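Local atomic coordinates of tyrosine phosphatase (Orf virus, PDB entry 5NCR), a protein that acts as a homodimeric tyrosine phosphatase of the dual-specificity family with triple substrate specificity, probably also removing phosphate from phosphoserine in proteins. Residues B[57-63]-B[73-79]; B[81-87]-B[164-170]; B[95-99]-B[125-129]. The protein carries 2 engineered substitutions. All blocks are in the same frame, centred on the assembly; numbering follows the deposited sequence.

Contact 1 (B[57-63]-B[73-79]); sequences CLVNMTM and TAYHIPL. With SO4 (sulfate ion), chain E.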
# COMPACT_ATOMS: atom_id res chain seq x y z
N CYS B 57 -32.05 8.49 12.38
CA CYS B 57 -31.43 9.50 11.52
C CYS B 57 -31.04 8.96 10.15
O CYS B 57 -30.65 7.80 10.01
CB CYS B 57 -30.22 10.13 12.21
SG CYS B 57 -30.53 10.66 13.91
N LEU B 58 -31.15 9.83 9.14
CA LEU B 58 -30.77 9.57 7.76
C LEU B 58 -29.81 10.68 7.33
O LEU B 58 -30.10 11.86 7.54
CB LEU B 58 -31.98 9.56 6.82
CG LEU B 58 -32.89 8.35 6.85
CD1 LEU B 58 -34.23 8.70 6.24
CD2 LEU B 58 -32.28 7.18 6.12
N VAL B 59 -28.68 10.31 6.77
CA VAL B 59 -27.72 11.29 6.28
C VAL B 59 -27.74 11.12 4.75
O VAL B 59 -27.20 10.15 4.20
CB VAL B 59 -26.29 11.16 6.89
CG1 VAL B 59 -25.36 12.20 6.29
CG2 VAL B 59 -26.30 11.26 8.42
N ASN B 60 -28.41 12.04 4.08
CA ASN B 60 -28.62 12.06 2.64
C ASN B 60 -27.56 12.85 1.92
O ASN B 60 -27.51 14.08 2.02
CB ASN B 60 -30.03 12.59 2.32
CG ASN B 60 -30.34 12.70 0.85
OD1 ASN B 60 -29.74 12.03 0.01
ND2 ASN B 60 -31.31 13.51 0.52
N MET B 61 -26.74 12.16 1.16
CA MET B 61 -25.66 12.82 0.45
C MET B 61 -25.87 12.89 -1.05
O MET B 61 -24.93 12.98 -1.82
CB MET B 61 -24.35 12.20 0.84
CG MET B 61 -24.07 12.49 2.27
SD MET B 61 -22.75 11.51 2.81
CE MET B 61 -21.38 12.60 2.39
N THR B 62 -27.12 12.97 -1.45
CA THR B 62 -27.54 13.06 -2.84
C THR B 62 -28.02 14.48 -3.05
O THR B 62 -28.20 15.20 -2.08
CB THR B 62 -28.58 11.94 -3.08
OG1 THR B 62 -27.91 10.67 -3.06
CG2 THR B 62 -29.43 12.08 -4.34
N MET B 63 -28.27 14.86 -4.30
CA MET B 63 -28.76 16.19 -4.66
C MET B 63 -30.22 16.41 -4.32
O MET B 63 -30.58 17.54 -3.97
CB MET B 63 -28.51 16.47 -6.16
CG MET B 63 -27.02 16.60 -6.52
SD MET B 63 -26.20 17.96 -5.69
CE MET B 63 -27.06 19.35 -6.43
N THR B 73 -35.09 11.92 11.52
CA THR B 73 -34.47 13.19 11.14
C THR B 73 -33.51 12.96 9.96
O THR B 73 -32.61 12.14 10.05
CB THR B 73 -33.75 13.83 12.36
OG1 THR B 73 -34.71 14.06 13.40
CG2 THR B 73 -33.06 15.14 12.02
N ALA B 74 -33.71 13.70 8.84
CA ALA B 74 -32.84 13.58 7.68
C ALA B 74 -31.93 14.81 7.55
O ALA B 74 -32.41 15.95 7.53
CB ALA B 74 -33.65 13.40 6.41
N TYR B 75 -30.63 14.56 7.54
CA TYR B 75 -29.60 15.59 7.35
C TYR B 75 -29.23 15.50 5.86
O TYR B 75 -28.92 14.42 5.37
CB TYR B 75 -28.38 15.33 8.25
CG TYR B 75 -28.71 15.33 9.73
CD1 TYR B 75 -28.86 16.51 10.43
CD2 TYR B 75 -28.89 14.14 10.42
CE1 TYR B 75 -29.23 16.51 11.78
CE2 TYR B 75 -29.21 14.13 11.79
CZ TYR B 75 -29.36 15.32 12.47
OH TYR B 75 -29.67 15.32 13.82
N HIS B 76 -29.35 16.61 5.14
CA HIS B 76 -29.09 16.67 3.71
C HIS B 76 -27.76 17.34 3.42
O HIS B 76 -27.53 18.49 3.78
CB HIS B 76 -30.26 17.38 2.99
CG HIS B 76 -30.17 17.35 1.49
ND1 HIS B 76 -30.49 18.46 0.73
CD2 HIS B 76 -29.76 16.36 0.66
CE1 HIS B 76 -30.30 18.10 -0.53
NE2 HIS B 76 -29.86 16.85 -0.63
N ILE B 77 -26.86 16.58 2.82
CA ILE B 77 -25.53 17.05 2.44
C ILE B 77 -25.48 16.80 0.94
O ILE B 77 -25.18 15.69 0.48
CB ILE B 77 -24.37 16.39 3.27
CG1 ILE B 77 -24.60 16.58 4.80
CG2 ILE B 77 -23.03 17.02 2.83
CD1 ILE B 77 -24.04 15.64 5.70
N PRO B 78 -25.99 17.76 0.14
CA PRO B 78 -26.01 17.53 -1.32
C PRO B 78 -24.60 17.64 -1.85
O PRO B 78 -23.86 18.55 -1.51
CB PRO B 78 -26.97 18.60 -1.87
CG PRO B 78 -27.23 19.55 -0.73
CD PRO B 78 -26.43 19.12 0.48
N LEU B 79 -24.20 16.60 -2.52
CA LEU B 79 -22.90 16.46 -3.12
C LEU B 79 -23.11 15.79 -4.44
O LEU B 79 -24.06 15.00 -4.62
CB LEU B 79 -21.98 15.55 -2.29
CG LEU B 79 -21.37 16.09 -1.01
CD1 LEU B 79 -20.81 14.99 -0.19
CD2 LEU B 79 -20.28 17.06 -1.28
S SO4 E . -27.78 12.42 -7.69
O1 SO4 E . -27.64 13.24 -8.91
O2 SO4 E . -29.14 11.86 -7.62
O3 SO4 E . -26.78 11.34 -7.76
O4 SO4 E . -27.55 13.25 -6.50

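Contact 2 (B[81-87]-B[164-170]); sequences DDDKTNI and NANFRYQ. Engineered in segment 81-87: Lys-84 (natural residue Thr).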
# COMPACT_ATOMS: atom_id res chain seq x y z
N ASP B 81 -21.19 13.38 -7.28
CA ASP B 81 -20.16 12.38 -7.32
C ASP B 81 -19.27 12.67 -8.55
O ASP B 81 -19.50 12.13 -9.63
CB ASP B 81 -20.76 10.96 -7.30
CG ASP B 81 -19.74 9.85 -7.42
OD1 ASP B 81 -18.56 10.09 -7.10
OD2 ASP B 81 -20.12 8.73 -7.83
N ASP B 82 -18.31 13.57 -8.39
CA ASP B 82 -17.38 13.96 -9.47
C ASP B 82 -15.95 14.20 -8.98
O ASP B 82 -15.67 14.01 -7.78
CB ASP B 82 -17.91 15.16 -10.26
CG ASP B 82 -18.08 16.43 -9.45
OD1 ASP B 82 -17.35 16.60 -8.46
OD2 ASP B 82 -18.87 17.31 -9.87
N ASP B 83 -15.04 14.62 -9.89
CA ASP B 83 -13.64 14.79 -9.56
C ASP B 83 -13.25 16.19 -9.06
O ASP B 83 -12.07 16.40 -8.78
CB ASP B 83 -12.72 14.35 -10.73
CG ASP B 83 -12.93 15.06 -12.05
OD1 ASP B 83 -13.91 15.82 -12.17
OD2 ASP B 83 -12.12 14.83 -12.98
N LYS B 84 -14.19 17.11 -8.89
CA LYS B 84 -13.78 18.44 -8.42
C LYS B 84 -14.46 18.84 -7.11
O LYS B 84 -14.06 19.80 -6.47
CB LYS B 84 -13.97 19.50 -9.52
CG LYS B 84 -12.90 19.45 -10.63
CD LYS B 84 -11.53 19.97 -10.17
CE LYS B 84 -10.98 21.07 -11.06
NZ LYS B 84 -9.63 21.53 -10.63
N THR B 85 -15.44 18.06 -6.67
CA THR B 85 -16.19 18.29 -5.44
C THR B 85 -15.27 18.27 -4.19
O THR B 85 -14.45 17.37 -4.03
CB THR B 85 -17.38 17.34 -5.36
OG1 THR B 85 -18.36 17.80 -6.28
CG2 THR B 85 -18.02 17.29 -4.00
N ASN B 86 -15.43 19.32 -3.36
CA ASN B 86 -14.76 19.57 -2.10
C ASN B 86 -15.55 18.96 -0.92
O ASN B 86 -16.71 19.31 -0.69
CB ASN B 86 -14.56 21.08 -1.89
CG ASN B 86 -13.72 21.45 -0.69
OD1 ASN B 86 -12.94 20.65 -0.17
ND2 ASN B 86 -13.85 22.68 -0.22
N ILE B 87 -14.91 18.06 -0.18
CA ILE B 87 -15.50 17.38 0.98
C ILE B 87 -14.71 17.68 2.27
O ILE B 87 -15.10 17.22 3.35
CB ILE B 87 -15.70 15.85 0.75
CG1 ILE B 87 -14.37 15.13 0.42
CG2 ILE B 87 -16.78 15.60 -0.29
CD1 ILE B 87 -14.26 13.70 0.91
N ASN B 164 -14.25 6.93 -6.28
CA ASN B 164 -13.95 8.33 -6.58
C ASN B 164 -12.59 8.68 -5.93
O ASN B 164 -12.48 8.78 -4.71
CB ASN B 164 -15.07 9.22 -6.04
CG ASN B 164 -14.94 10.67 -6.41
OD1 ASN B 164 -13.89 11.26 -6.33
ND2 ASN B 164 -16.02 11.28 -6.82
N ALA B 165 -11.55 8.79 -6.79
CA ALA B 165 -10.17 9.11 -6.42
C ALA B 165 -10.05 10.49 -5.79
O ALA B 165 -9.27 10.65 -4.86
CB ALA B 165 -9.27 9.00 -7.63
N ASN B 166 -10.86 11.47 -6.23
CA ASN B 166 -10.90 12.84 -5.69
C ASN B 166 -11.25 12.83 -4.20
O ASN B 166 -10.55 13.43 -3.39
CB ASN B 166 -11.89 13.71 -6.51
CG ASN B 166 -12.40 14.98 -5.85
OD1 ASN B 166 -13.61 15.25 -5.80
ND2 ASN B 166 -11.50 15.81 -5.35
N PHE B 167 -12.31 12.10 -3.84
CA PHE B 167 -12.79 11.96 -2.47
C PHE B 167 -11.80 11.17 -1.65
O PHE B 167 -11.53 11.53 -0.51
CB PHE B 167 -14.16 11.22 -2.45
CG PHE B 167 -15.36 11.94 -3.02
CD1 PHE B 167 -15.26 13.26 -3.49
CD2 PHE B 167 -16.61 11.32 -3.06
CE1 PHE B 167 -16.37 13.92 -4.03
CE2 PHE B 167 -17.72 11.99 -3.60
CZ PHE B 167 -17.59 13.28 -4.07
N ARG B 168 -11.29 10.05 -2.21
CA ARG B 168 -10.35 9.18 -1.51
C ARG B 168 -9.07 9.95 -1.21
O ARG B 168 -8.55 9.81 -0.11
CB ARG B 168 -10.06 7.91 -2.32
CG ARG B 168 -9.72 6.69 -1.46
CD ARG B 168 -9.76 5.38 -2.25
NE ARG B 168 -8.78 5.38 -3.32
CZ ARG B 168 -9.07 5.51 -4.61
NH1 ARG B 168 -10.32 5.65 -5.01
NH2 ARG B 168 -8.10 5.49 -5.51
N TYR B 169 -8.59 10.80 -2.14
CA TYR B 169 -7.39 11.60 -1.92
C TYR B 169 -7.65 12.62 -0.80
O TYR B 169 -6.83 12.75 0.10
CB TYR B 169 -6.96 12.32 -3.22
CG TYR B 169 -5.74 13.22 -3.04
CD1 TYR B 169 -4.46 12.68 -3.01
CD2 TYR B 169 -5.88 14.59 -2.93
CE1 TYR B 169 -3.33 13.50 -2.87
CE2 TYR B 169 -4.77 15.42 -2.78
CZ TYR B 169 -3.49 14.87 -2.75
OH TYR B 169 -2.39 15.68 -2.62
N GLN B 170 -8.82 13.31 -0.84
CA GLN B 170 -9.18 14.29 0.20
C GLN B 170 -9.23 13.64 1.59
O GLN B 170 -8.81 14.25 2.57
CB GLN B 170 -10.51 14.97 -0.11
CG GLN B 170 -10.43 15.94 -1.29
CD GLN B 170 -11.77 16.59 -1.50
OE1 GLN B 170 -12.18 17.49 -0.78
NE2 GLN B 170 -12.49 16.16 -2.49

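Contact 3 (B[95-99]-B[125-129]); sequences VKLLA and GYVMH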
# COMPACT_ATOMS: atom_id res chain seq x y z
N VAL B 95 -18.17 13.76 10.48
CA VAL B 95 -17.65 12.72 11.40
C VAL B 95 -18.05 13.01 12.85
O VAL B 95 -18.34 12.08 13.61
CB VAL B 95 -16.13 12.43 11.23
CG1 VAL B 95 -15.82 12.00 9.81
CG2 VAL B 95 -15.28 13.62 11.64
N LYS B 96 -18.06 14.29 13.24
CA LYS B 96 -18.46 14.71 14.58
C LYS B 96 -19.94 14.40 14.80
O LYS B 96 -20.30 13.85 15.84
CB LYS B 96 -18.16 16.20 14.79
CG LYS B 96 -18.18 16.60 16.27
CD LYS B 96 -17.83 18.06 16.50
CE LYS B 96 -17.95 18.43 17.96
NZ LYS B 96 -19.37 18.57 18.40
N LEU B 97 -20.78 14.68 13.78
CA LEU B 97 -22.21 14.38 13.81
C LEU B 97 -22.46 12.86 13.96
O LEU B 97 -23.28 12.46 14.77
CB LEU B 97 -22.91 14.93 12.53
CG LEU B 97 -24.36 14.48 12.21
CD1 LEU B 97 -25.33 14.92 13.26
CD2 LEU B 97 -24.79 14.99 10.87
N LEU B 98 -21.76 12.04 13.17
CA LEU B 98 -21.91 10.58 13.24
C LEU B 98 -21.45 10.03 14.59
O LEU B 98 -22.13 9.17 15.15
CB LEU B 98 -21.20 9.89 12.07
CG LEU B 98 -21.78 10.17 10.67
CD1 LEU B 98 -20.92 9.58 9.59
CD2 LEU B 98 -23.23 9.70 10.53
N ALA B 99 -20.36 10.59 15.15
CA ALA B 99 -19.87 10.20 16.47
C ALA B 99 -20.91 10.56 17.58
O ALA B 99 -21.09 9.78 18.52
CB ALA B 99 -18.53 10.86 16.76
N GLY B 125 -14.37 8.35 6.29
CA GLY B 125 -14.02 9.42 7.21
C GLY B 125 -14.38 9.08 8.64
O GLY B 125 -13.55 9.22 9.54
N TYR B 126 -15.59 8.59 8.85
CA TYR B 126 -16.08 8.25 10.19
C TYR B 126 -15.30 7.08 10.84
O TYR B 126 -14.99 7.14 12.03
CB TYR B 126 -17.58 8.00 10.16
CG TYR B 126 -18.11 7.57 11.51
CD1 TYR B 126 -17.97 8.38 12.62
CD2 TYR B 126 -18.65 6.30 11.70
CE1 TYR B 126 -18.39 7.96 13.89
CE2 TYR B 126 -19.12 5.89 12.95
CZ TYR B 126 -18.98 6.72 14.04
OH TYR B 126 -19.40 6.28 15.27
N VAL B 127 -14.99 6.05 10.07
CA VAL B 127 -14.20 4.90 10.53
C VAL B 127 -12.78 5.36 10.92
O VAL B 127 -12.27 4.95 11.96
CB VAL B 127 -14.23 3.74 9.51
CG1 VAL B 127 -13.23 2.65 9.90
CG2 VAL B 127 -15.65 3.15 9.40
N MET B 128 -12.19 6.26 10.13
CA MET B 128 -10.85 6.83 10.40
C MET B 128 -10.91 7.68 11.67
O MET B 128 -10.10 7.48 12.58
CB MET B 128 -10.33 7.69 9.22
CG MET B 128 -9.90 6.87 8.00
SD MET B 128 -8.62 5.60 8.30
CE MET B 128 -7.20 6.62 8.87
N HIS B 129 -11.93 8.55 11.76
CA HIS B 129 -12.16 9.40 12.93
C HIS B 129 -12.34 8.57 14.20
O HIS B 129 -11.76 8.91 15.23
CB HIS B 129 -13.40 10.26 12.72
CG HIS B 129 -13.70 11.14 13.88
ND1 HIS B 129 -14.72 10.85 14.77
CD2 HIS B 129 -13.07 12.27 14.29
CE1 HIS B 129 -14.71 11.82 15.66
NE2 HIS B 129 -13.74 12.70 15.41

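Contact 1 (B[57-63]-B[73-79])
Asn-60 O accepts the shortest hydrogen bond of this contact, from Ile-77 N at 2.7 Å and nearly straight (172° at the hydrogen), while the CA-H of His-76 leans on the same oxygen. This bond ends a parallel ladder in which Leu-58 N meets Thr-73 O, Leu-58 O receives Tyr-75 N, and Asn-60 N turns to Tyr-75 O. Side chains reinforce the end of the ladder. His-76 carries CG opposite its backbone N (chi1 -173°), which lays the ring alongside the Asn-60 amide with the two planes 30° apart. From there NE2 donates a bent bond to Thr-62 O at 2.8 Å, and Pro-78 CG lies 3.4 Å above one face of the ring, off-centre near its margin. Both ends of the Asn-60 amide are held: OD1 accepts from Thr-62 N at 3.1 Å in an Asx turn, and ND2 donates to Ser-64 O. Just beyond the turn Met-63 N donates to sulfate O4 at 2.8 Å; the ion, probably from the crystallisation liquor, is also bound by Arg-118. The apolar contacts include Val-59 CG1 against Ile-77 CD1 at 3.7 Å and Met-61 CE against Leu-79 CD1 at 3.6 Å. Strand 73-76 forms an outer edge of the sheet and strand 57-60 separates it from strand 108-111, while helix 90-103 packs Leu-101 on Cys-57, Leu-94 on Met-61 and Ile-90 on Ile-77 and Leu-79.

Contact 2 (B[81-87]-B[164-170])
The side chains of Asn-164 and Asp-81 run antiparallel past one another, amide and carboxylate planes 31° apart, so that Asn-164 ND2 meets Asp-81 OD1 at 2.8 Å nearly in line with the carboxylate C-O bond. The second N-H of ND2 goes to Asp-82 O at 2.9 Å. Both acceptors lie in the amide plane, which fixes the rotation of the amide, although the donor stands well above the carbonyl plane of Asp-82. The same nitrogen hangs 3.6 Å above the centre of the Phe-167 ring. On the opposite face Ile-87 CG2 sits 4.1 Å above the plane, toward the ring's margin, and Thr-85 CB approaches the edge in plane. Asn-164 is also the N-cap of helix 165-177, its OD1 accepting from Phe-167 N. Segment 81-87 is consistent in position with the loop that carries the general acid in dual-specificity phosphatases, and the Asp-81 side chain lies about 3 Å, between nearest atoms, from a phosphate ion, probably from the crystallisation liquor, though such ions often mark the pocket. Asp-82 OD1 shapes this loop as an Asx turn, gripped by Thr-85 OG1, Thr-85 N and the backbone N of the engineered Lys-84, while its OD2 forms a salt bridge with Arg-80. About one turn beyond Phe-167, Gln-170, extended beyond CG, clasps the loop backbone twice: NE2 gives to Thr-85 O at 2.8 Å, in the carbonyl plane, and OE1 takes Ile-87 N at 2.9 Å, almost straight (175°). Ile-87 sets CG1 between its backbone N and carbonyl carbon (chi1 59°), 3.5 Å from Gln-170 CD.

Contact 3 (B[95-99]-B[125-129])
Two helices of the phosphatase fold cross here: helix 90-103, and helix 118-134, which starts at the end of the signature phosphate-binding P-loop of this family. Over segments 95-99 and 125-129 their axes approach to 9.4 Å and cross at -70°, a steep angle that confines the contact to a few side chains. Val-95 stands where the backbones come nearest, its CA 4.9 Å from Tyr-126 CA. Its two methyls have separate tasks. CG1 presses on the main chain, 3.5 Å from Gly-125 C and close to Tyr-126 N; Gly-125 has no side chain in the way. CG2 lies over one face of the His-129 imidazole in a CH-pi contact, 3.9 Å from the ring centroid and 22° off the normal, shifted toward the CG-CD2 side.

Leu-98 and Tyr-126 repeat this arrangement with the roles of aliphatic and flat group kept. Leu-98 CB sits over the phenol ring, 3.6 Å from Tyr-126 CD1, and Leu-98 CD1 reaches back to Tyr-126 CB at 3.7 Å. Tyr-126 turns CG opposite its backbone N (chi1 177°), which sends the ring across segment 95-99 until CE1 comes 3.5 Å from Ala-99 N, which lies oblique to the ring. The Ala-99 nitrogen is already used by the helix, donating to Val-95 O. Around the crossing, Phe-175 of helix 165-177 packs on both Val-95 and His-129, and Leu-98 also touches Thr-108 and Val-110 of strand 108-111, so the helix pair is tied to the sheet on one flank and to the last helix on another. Farther along, Ala-99 CB meets the imidazole edge, 4.1 Å from His-129 CE1, while the neighbouring His-129 ND1 is buried by the contact and has no polar partner in the model.

Overall arrangement
Contact 3 is the buried one, contact 1 is partly buried and contact 2 lies at the surface; their chemistry differs. Contact 3 joins two helices through aliphatic groups over ring faces, contact 1 joins neighbouring strands through a backbone ladder, and contact 2 fastens a loop to a helix start through side-chain amides. Helix 90-103 links contacts 1 and 3: Leu-98 packs on Val-59 and Leu-97 on Tyr-75. Leu-79 plays the same part between contacts 1 and 2, touching Thr-85 and Ile-87. Contacts 2 and 3 do not touch, their nearest atoms about 8 Å apart, yet both draw on helices 118-134 and 165-177. Arg-118 borders contacts 1 and 2.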